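Local structure of DNA replication and repair protein RecF (Caldanaerobacter subterraneus subsp. tengcongensis, 5Z69) at residues R169-K174 against D261-T267; D190-A194 against K251-T255. The protein binds ATP and probably single-stranded DNA, serving as a recombination mediator of the RecFOR pathway in DNA repair, with a probable part in replication and the SOS response. All coordinates share one frame; numbering follows the deposited sequence.

Interaction 1. Residues R169-K174 against D261-T267; sequences RNSLLK and DLKYLST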
ATOM      1  N   ARG A 169       3.200  -4.748  24.818  1.00 45.35           N
ATOM      2  CA  ARG A 169       3.344  -3.340  24.516  1.00 48.04           C
ATOM      3  C   ARG A 169       1.985  -2.654  24.612  1.00 45.12           C
ATOM      4  O   ARG A 169       1.863  -1.580  25.197  1.00 43.17           O
ATOM      5  CB  ARG A 169       3.958  -3.115  23.131  1.00 48.67           C
ATOM      6  CG  ARG A 169       4.298  -1.633  22.873  1.00 42.09           C
ATOM      7  CD  ARG A 169       4.613  -1.361  21.424  1.00 52.25           C
ATOM      8  NE  ARG A 169       5.206  -0.043  21.194  1.00 58.64           N
ATOM      9  CZ  ARG A 169       4.535   1.020  20.756  1.00 49.89           C
ATOM     10  NH1 ARG A 169       3.231   0.943  20.504  1.00 44.22           N
ATOM     11  NH2 ARG A 169       5.172   2.162  20.573  1.00 63.07           N
ATOM     12  N   ASN A 170       0.956  -3.283  24.055  1.00 41.29           N
ATOM     13  CA  ASN A 170      -0.366  -2.669  24.046  1.00 39.78           C
ATOM     14  C   ASN A 170      -0.975  -2.480  25.436  1.00 55.52           C
ATOM     15  O   ASN A 170      -1.650  -1.488  25.703  1.00 57.03           O
ATOM     16  CB  ASN A 170      -1.304  -3.486  23.172  1.00 37.86           C
ATOM     17  CG  ASN A 170      -1.039  -3.258  21.705  1.00 45.42           C
ATOM     18  OD1 ASN A 170      -0.468  -2.230  21.331  1.00 45.46           O
ATOM     19  ND2 ASN A 170      -1.439  -4.204  20.867  1.00 36.99           N
ATOM     20  N   SER A 171      -0.731  -3.428  26.326  1.00 49.79           N
ATOM     21  CA  SER A 171      -1.253  -3.288  27.677  1.00 57.94           C
ATOM     22  C   SER A 171      -0.420  -2.235  28.407  1.00 58.78           C
ATOM     23  O   SER A 171      -0.945  -1.482  29.228  1.00 58.81           O
ATOM     24  CB  SER A 171      -1.257  -4.633  28.415  1.00 56.98           C
ATOM     25  OG  SER A 171       0.049  -5.117  28.623  1.00 53.81           O
ATOM     26  N   LEU A 172       0.868  -2.160  28.076  1.00 53.33           N
ATOM     27  CA  LEU A 172       1.719  -1.109  28.621  1.00 57.29           C
ATOM     28  C   LEU A 172       1.182   0.260  28.215  1.00 57.70           C
ATOM     29  O   LEU A 172       1.208   1.197  29.010  1.00 55.77           O
ATOM     30  CB  LEU A 172       3.168  -1.261  28.152  1.00 57.33           C
ATOM     31  CG  LEU A 172       4.149  -0.234  28.730  1.00 62.02           C
ATOM     32  CD1 LEU A 172       4.193  -0.347  30.250  1.00 67.41           C
ATOM     33  CD2 LEU A 172       5.544  -0.394  28.143  1.00 56.12           C
ATOM     34  N   LEU A 173       0.692   0.369  26.980  1.00 52.84           N
ATOM     35  CA  LEU A 173       0.142   1.640  26.484  1.00 59.79           C
ATOM     36  C   LEU A 173      -1.033   2.068  27.381  1.00 57.40           C
ATOM     37  O   LEU A 173      -1.102   3.215  27.805  1.00 60.67           O
ATOM     38  CB  LEU A 173      -0.307   1.530  25.007  1.00 47.55           C
ATOM     39  CG  LEU A 173       0.557   1.829  23.760  1.00 53.94           C
ATOM     40  CD1 LEU A 173       1.205   3.158  23.861  1.00 58.05           C
ATOM     41  CD2 LEU A 173       1.639   0.837  23.509  1.00 41.27           C
ATOM     42  N   LYS A 174      -1.940   1.134  27.668  1.00 59.12           N
ATOM     43  CA  LYS A 174      -3.045   1.354  28.609  1.00 65.78           C
ATOM     44  C   LYS A 174      -2.545   1.880  29.945  1.00 69.25           C
ATOM     45  O   LYS A 174      -3.075   2.854  30.476  1.00 66.88           O
ATOM     46  CB  LYS A 174      -3.830   0.064  28.853  1.00 69.26           C
ATOM     47  CG  LYS A 174      -5.091  -0.089  28.033  1.00 72.82           C
ATOM     48  CD  LYS A 174      -4.858  -0.997  26.838  1.00 77.98           C
ATOM     49  CE  LYS A 174      -6.154  -1.247  26.081  1.00 80.21           C
ATOM     50  NZ  LYS A 174      -5.975  -2.227  24.974  1.00 82.52           N
ATOM     51  N   ASP A 261      -0.175   6.061  19.090  1.00 42.54           N
ATOM     52  CA  ASP A 261      -0.459   4.781  19.751  1.00 39.63           C
ATOM     53  C   ASP A 261      -1.148   4.989  21.099  1.00 45.82           C
ATOM     54  O   ASP A 261      -2.025   4.212  21.498  1.00 43.69           O
ATOM     55  CB  ASP A 261       0.836   3.979  19.921  1.00 38.43           C
ATOM     56  CG  ASP A 261       1.363   3.432  18.592  1.00 43.16           C
ATOM     57  OD1 ASP A 261       0.626   3.482  17.577  1.00 35.19           O
ATOM     58  OD2 ASP A 261       2.509   2.944  18.561  1.00 45.52           O
ATOM     59  N   LEU A 262      -0.761   6.051  21.797  1.00 47.71           N
ATOM     60  CA  LEU A 262      -1.398   6.391  23.063  1.00 49.06           C
ATOM     61  C   LEU A 262      -2.850   6.790  22.849  1.00 51.85           C
ATOM     62  O   LEU A 262      -3.696   6.557  23.703  1.00 56.70           O
ATOM     63  CB  LEU A 262      -0.637   7.519  23.752  1.00 52.78           C
ATOM     64  CG  LEU A 262       0.645   7.010  24.405  1.00 54.45           C
ATOM     65  CD1 LEU A 262       1.455   8.166  24.897  1.00 50.86           C
ATOM     66  CD2 LEU A 262       0.315   6.054  25.552  1.00 58.95           C
ATOM     67  N   LYS A 263      -3.139   7.382  21.696  1.00 50.00           N
ATOM     68  CA  LYS A 263      -4.501   7.805  21.403  1.00 52.46           C
ATOM     69  C   LYS A 263      -5.409   6.624  21.120  1.00 49.27           C
ATOM     70  O   LYS A 263      -6.530   6.561  21.620  1.00 57.95           O
ATOM     71  CB  LYS A 263      -4.524   8.764  20.217  1.00 56.99           C
ATOM     72  CG  LYS A 263      -5.923   9.097  19.762  1.00 63.07           C
ATOM     73  CD  LYS A 263      -5.907  10.007  18.538  1.00 74.64           C
ATOM     74  CE  LYS A 263      -5.307  11.386  18.831  1.00 77.46           C
ATOM     75  NZ  LYS A 263      -3.862  11.503  18.447  1.00 79.48           N
ATOM     76  N   TYR A 264      -4.922   5.676  20.327  1.00 47.78           N
ATOM     77  CA  TYR A 264      -5.750   4.558  19.907  1.00 47.93           C
ATOM     78  C   TYR A 264      -5.578   3.331  20.800  1.00 48.33           C
ATOM     79  O   TYR A 264      -6.318   2.353  20.661  1.00 46.54           O
ATOM     80  CB  TYR A 264      -5.445   4.204  18.453  1.00 47.09           C
ATOM     81  CG  TYR A 264      -6.017   5.211  17.487  1.00 55.91           C
ATOM     82  CD1 TYR A 264      -7.316   5.081  17.013  1.00 54.93           C
ATOM     83  CD2 TYR A 264      -5.265   6.307  17.064  1.00 55.09           C
ATOM     84  CE1 TYR A 264      -7.852   6.002  16.143  1.00 53.08           C
ATOM     85  CE2 TYR A 264      -5.795   7.240  16.187  1.00 52.70           C
ATOM     86  CZ  TYR A 264      -7.088   7.079  15.732  1.00 55.16           C
ATOM     87  OH  TYR A 264      -7.632   7.986  14.861  1.00 60.59           O
ATOM     88  N   LEU A 265      -4.621   3.404  21.723  1.00 46.29           N
ATOM     89  CA  LEU A 265      -4.267   2.270  22.568  1.00 51.90           C
ATOM     90  C   LEU A 265      -3.988   1.027  21.709  1.00 50.70           C
ATOM     91  O   LEU A 265      -4.474  -0.067  22.001  1.00 48.08           O
ATOM     92  CB  LEU A 265      -5.370   1.996  23.593  1.00 55.63           C
ATOM     93  CG  LEU A 265      -5.556   3.018  24.725  1.00 63.62           C
ATOM     94  CD1 LEU A 265      -6.682   2.563  25.657  1.00 51.99           C
ATOM     95  CD2 LEU A 265      -4.271   3.252  25.516  1.00 69.91           C
ATOM     96  N   SER A 266      -3.217   1.218  20.637  1.00 50.11           N
ATOM     97  CA  SER A 266      -2.782   0.115  19.772  1.00 44.46           C
ATOM     98  C   SER A 266      -1.441   0.460  19.133  1.00 48.06           C
ATOM     99  O   SER A 266      -0.906   1.546  19.339  1.00 41.53           O
ATOM    100  CB  SER A 266      -3.815  -0.172  18.688  1.00 40.64           C
ATOM    101  OG  SER A 266      -3.820   0.888  17.737  1.00 49.22           O
ATOM    102  N   THR A 267      -0.899  -0.462  18.348  1.00 41.88           N
ATOM    103  CA  THR A 267       0.406  -0.266  17.728  1.00 39.98           C
ATOM    104  C   THR A 267       0.228  -0.250  16.227  1.00 42.70           C
ATOM    105  O   THR A 267      -0.081  -1.292  15.655  1.00 34.78           O
ATOM    106  CB  THR A 267       1.401  -1.399  18.122  1.00 40.20           C
ATOM    107  OG1 THR A 267       1.551  -1.434  19.541  1.00 38.98           O
ATOM    108  CG2 THR A 267       2.773  -1.175  17.486  1.00 34.69           C
TER
HETATM  109  O   HOH W   1      -2.040  -3.474  17.847  1.00 24.46           O

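Interaction 2. Residues D190-A194 against K251-T255; sequences DEKLA and KNRLT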
ATOM      1  N   ASP A 190       9.992  -1.756  22.132  1.00 43.05           N
ATOM      2  CA  ASP A 190      10.140  -1.282  20.770  1.00 41.34           C
ATOM      3  C   ASP A 190      11.282  -2.000  20.076  1.00 41.62           C
ATOM      4  O   ASP A 190      11.147  -2.458  18.930  1.00 37.12           O
ATOM      5  CB  ASP A 190      10.400   0.234  20.745  1.00 55.38           C
ATOM      6  CG  ASP A 190       9.128   1.064  20.907  1.00 53.71           C
ATOM      7  OD1 ASP A 190       9.242   2.307  20.914  1.00 64.26           O
ATOM      8  OD2 ASP A 190       8.023   0.486  21.020  1.00 56.43           O
ATOM      9  N   GLU A 191      12.414  -2.077  20.772  1.00 41.58           N
ATOM     10  CA  GLU A 191      13.604  -2.732  20.250  1.00 43.22           C
ATOM     11  C   GLU A 191      13.287  -4.177  19.895  1.00 45.14           C
ATOM     12  O   GLU A 191      13.679  -4.666  18.839  1.00 40.48           O
ATOM     13  CB  GLU A 191      14.743  -2.672  21.271  1.00 49.53           C
ATOM     14  CG  GLU A 191      15.092  -1.253  21.723  1.00 68.65           C
ATOM     15  CD  GLU A 191      16.209  -1.206  22.760  1.00 82.69           C
ATOM     16  OE1 GLU A 191      17.177  -0.438  22.556  1.00 90.49           O
ATOM     17  OE2 GLU A 191      16.117  -1.923  23.781  1.00 82.39           O
ATOM     18  N   LYS A 192      12.548  -4.840  20.777  1.00 45.20           N
ATOM     19  CA  LYS A 192      12.239  -6.259  20.602  1.00 43.55           C
ATOM     20  C   LYS A 192      11.302  -6.455  19.413  1.00 41.44           C
ATOM     21  O   LYS A 192      11.511  -7.353  18.591  1.00 37.24           O
ATOM     22  CB  LYS A 192      11.616  -6.847  21.876  1.00 39.74           C
ATOM     23  CG  LYS A 192      11.518  -8.386  21.833  1.00 42.61           C
ATOM     24  CD  LYS A 192      11.022  -8.970  23.131  1.00 42.73           C
ATOM     25  CE  LYS A 192      10.885 -10.494  23.021  1.00 48.76           C
ATOM     26  NZ  LYS A 192      10.695 -11.117  24.346  1.00 50.19           N
ATOM     27  N   LEU A 193      10.285  -5.603  19.310  1.00 43.99           N
ATOM     28  CA  LEU A 193       9.335  -5.688  18.198  1.00 40.43           C
ATOM     29  C   LEU A 193      10.010  -5.482  16.854  1.00 38.22           C
ATOM     30  O   LEU A 193       9.587  -6.056  15.850  1.00 40.41           O
ATOM     31  CB  LEU A 193       8.210  -4.658  18.352  1.00 36.57           C
ATOM     32  CG  LEU A 193       7.134  -4.958  19.395  1.00 45.32           C
ATOM     33  CD1 LEU A 193       6.172  -3.781  19.503  1.00 48.95           C
ATOM     34  CD2 LEU A 193       6.374  -6.256  19.088  1.00 33.54           C
ATOM     35  N   ALA A 194      11.044  -4.645  16.829  1.00 37.44           N
ATOM     36  CA  ALA A 194      11.724  -4.326  15.581  1.00 43.07           C
ATOM     37  C   ALA A 194      12.599  -5.502  15.156  1.00 43.74           C
ATOM     38  O   ALA A 194      12.670  -5.865  13.977  1.00 33.64           O
ATOM     39  CB  ALA A 194      12.561  -3.037  15.733  1.00 41.09           C
ATOM     40  N   LYS A 251      12.125   0.348  14.172  1.00 37.25           N
ATOM     41  CA  LYS A 251      12.379   1.016  15.436  1.00 39.07           C
ATOM     42  C   LYS A 251      12.134   2.549  15.329  1.00 43.02           C
ATOM     43  O   LYS A 251      11.555   3.161  16.229  1.00 41.29           O
ATOM     44  CB  LYS A 251      13.809   0.715  15.888  1.00 45.06           C
ATOM     45  CG  LYS A 251      14.256   1.434  17.151  1.00 53.01           C
ATOM     46  CD  LYS A 251      13.682   0.790  18.392  1.00 60.69           C
ATOM     47  CE  LYS A 251      14.091   1.550  19.651  1.00 69.61           C
ATOM     48  NZ  LYS A 251      13.327   2.818  19.823  1.00 75.81           N
ATOM     49  N   ASN A 252      12.561   3.169  14.234  1.00 40.74           N
ATOM     50  CA  ASN A 252      12.315   4.611  14.059  1.00 42.52           C
ATOM     51  C   ASN A 252      10.821   4.911  13.977  1.00 45.73           C
ATOM     52  O   ASN A 252      10.313   5.862  14.576  1.00 43.98           O
ATOM     53  CB  ASN A 252      13.002   5.145  12.801  1.00 48.52           C
ATOM     54  CG  ASN A 252      14.518   5.050  12.872  1.00 61.94           C
ATOM     55  OD1 ASN A 252      15.194   5.056  11.844  1.00 56.78           O
ATOM     56  ND2 ASN A 252      15.055   4.947  14.086  1.00 67.47           N
ATOM     57  N   ARG A 253      10.120   4.079  13.221  1.00 40.58           N
ATOM     58  CA  ARG A 253       8.695   4.228  13.059  1.00 40.32           C
ATOM     59  C   ARG A 253       7.937   4.029  14.368  1.00 42.49           C
ATOM     60  O   ARG A 253       6.989   4.755  14.618  1.00 36.80           O
ATOM     61  CB  ARG A 253       8.209   3.271  11.975  1.00 35.35           C
ATOM     62  CG  ARG A 253       8.780   3.637  10.632  1.00 40.95           C
ATOM     63  CD  ARG A 253       8.510   2.623   9.545  1.00 40.82           C
ATOM     64  NE  ARG A 253       8.871   3.203   8.258  1.00 44.66           N
ATOM     65  CZ  ARG A 253       8.136   3.114   7.158  1.00 51.71           C
ATOM     66  NH1 ARG A 253       6.999   2.429   7.175  1.00 45.20           N
ATOM     67  NH2 ARG A 253       8.549   3.701   6.038  1.00 48.31           N
ATOM     68  N   LEU A 254       8.350   3.066  15.195  1.00 45.41           N
ATOM     69  CA  LEU A 254       7.708   2.839  16.493  1.00 46.70           C
ATOM     70  C   LEU A 254       7.815   4.088  17.363  1.00 42.59           C
ATOM     71  O   LEU A 254       6.844   4.520  18.005  1.00 41.00           O
ATOM     72  CB  LEU A 254       8.350   1.647  17.236  1.00 36.10           C
ATOM     73  CG  LEU A 254       8.210   0.255  16.637  1.00 48.73           C
ATOM     74  CD1 LEU A 254       9.086  -0.765  17.337  1.00 44.70           C
ATOM     75  CD2 LEU A 254       6.764  -0.127  16.762  1.00 40.18           C
ATOM     76  N   THR A 255       9.018   4.650  17.393  1.00 45.32           N
ATOM     77  CA  THR A 255       9.290   5.833  18.202  1.00 55.24           C
ATOM     78  C   THR A 255       8.426   7.014  17.762  1.00 45.68           C
ATOM     79  O   THR A 255       7.849   7.709  18.592  1.00 45.53           O
ATOM     80  CB  THR A 255      10.781   6.226  18.136  1.00 52.43           C
ATOM     81  OG1 THR A 255      11.586   5.103  18.519  1.00 52.69           O
ATOM     82  CG2 THR A 255      11.071   7.397  19.081  1.00 54.23           C
TER

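Interaction 1. Residues R169-K174 against D261-T267
Arg169, its chain stretched out from CG to NE, carries its guanidinium across to the last turn of helix 258-264 and the chain just after it, where NH1 serves two acceptors. One is Asp261 OD2, in a salt bridge of 2.9 Å from Arg169 NH1. The two flat groups stand 87° apart, so this is a single-atom grip and not a coplanar fork; the nitrogen meets OD2 from above the carboxylate plane. The other is Thr267 OG1, 3.1 Å from Arg169 NH1. That hydroxyl gives its own proton to Asn170 OD1 (2.8 Å from Thr267 OG1), which would restrict its rotation and links guanidinium, hydroxyl and amide in a chain of two hydrogen bonds. A water joins Asn170 ND2 to Thr267 N, accepting from both.

One turn further along helix 153-177, at Leu173 and Lys174, the contacts are apolar. Leu173 CD1 presses tightly on Leu262 CD2 at 3.5 Å, the chains crossing at about a right angle. Leu265 CD1 lies against the carbons of Lys174, 3.9 Å from Lys174 CE. Positive phi at Leu265 ends helix 258-264, an arrangement characteristic of a helix C-terminus docked on a neighbouring helix, here 153-177, in RecF's helical region.

Interaction 2. Residues D190-A194 against K251-T255
Leu254 of helix 243-256 pushes its CD1 methyl into the backbone of helix 186-222, meeting Asp190 O at 3.1 Å, a close approach of methyl to carbonyl oxygen. The carbonyl is already engaged, accepting the helical bond from Ala194 N. The same methyl lies 3.8 Å from Asp190 CB and also touches Leu193 CB, 4.1 Å from Leu254 CD1, so one branch of the leucine does most of the work. The side chains of Asp190 and Leu254 run past one another head to tail, Asp190 CG lying beside Leu254 CB. One turn further along helix 186-222, the small Ala194 lets the backbones come near, its CB lying 4.0 Å from Lys251 CB.

Lys251 contributes mainly through its carbons. Bends at chi2 (77°) and chi4 (76°) fold the chain alongside helix 186-222, where Lys251 CE rests 3.6 Å from Glu191 CG, the ends of the two side chains heading in a common direction. Its ammonium makes a weak hydrogen bond to Thr255 OG1 within its own helix, while that hydroxyl donates to Lys251 O.

Charge plays a lesser part across the interface. Lys251 NZ stays 4.3 Å from Asp190 OD1, too far for a salt bridge, though some electrostatic attraction is likely; the stronger partner of this carboxylate is Arg169, which binds OD2.

No hydrogen bond crosses between the segments. The axes of 190-194 and 251-255 approach to 9.3 Å, with 138° between their N-to-C directions: this is obliquely antiparallel helix-helix packing in the helical region of an SMC-like ATPase.

In the fold
Interaction 2 is nested within the loop closed by interaction 1: helices 153-177 and 186-222 come first in sequence, and helices 243-256 and 258-264 return to pack on them in reverse order. The centres lie 14 Å apart, and the two contacts touch directly. Arg169 NE bridges to Asp190 OD2 at 2.9 Å, so a single guanidinium ties three helices together, while Leu193 packs on the same arginine. Two consecutive pairs of helices, separated by strand 227-232, thus pack together, distant from the nucleotide site. Both interactions adjoin the second subunit: Tyr264 OH hydrogen-bonds Glu228 of that chain in interaction 1, and Arg253 packs on its Leu232 in interaction 2.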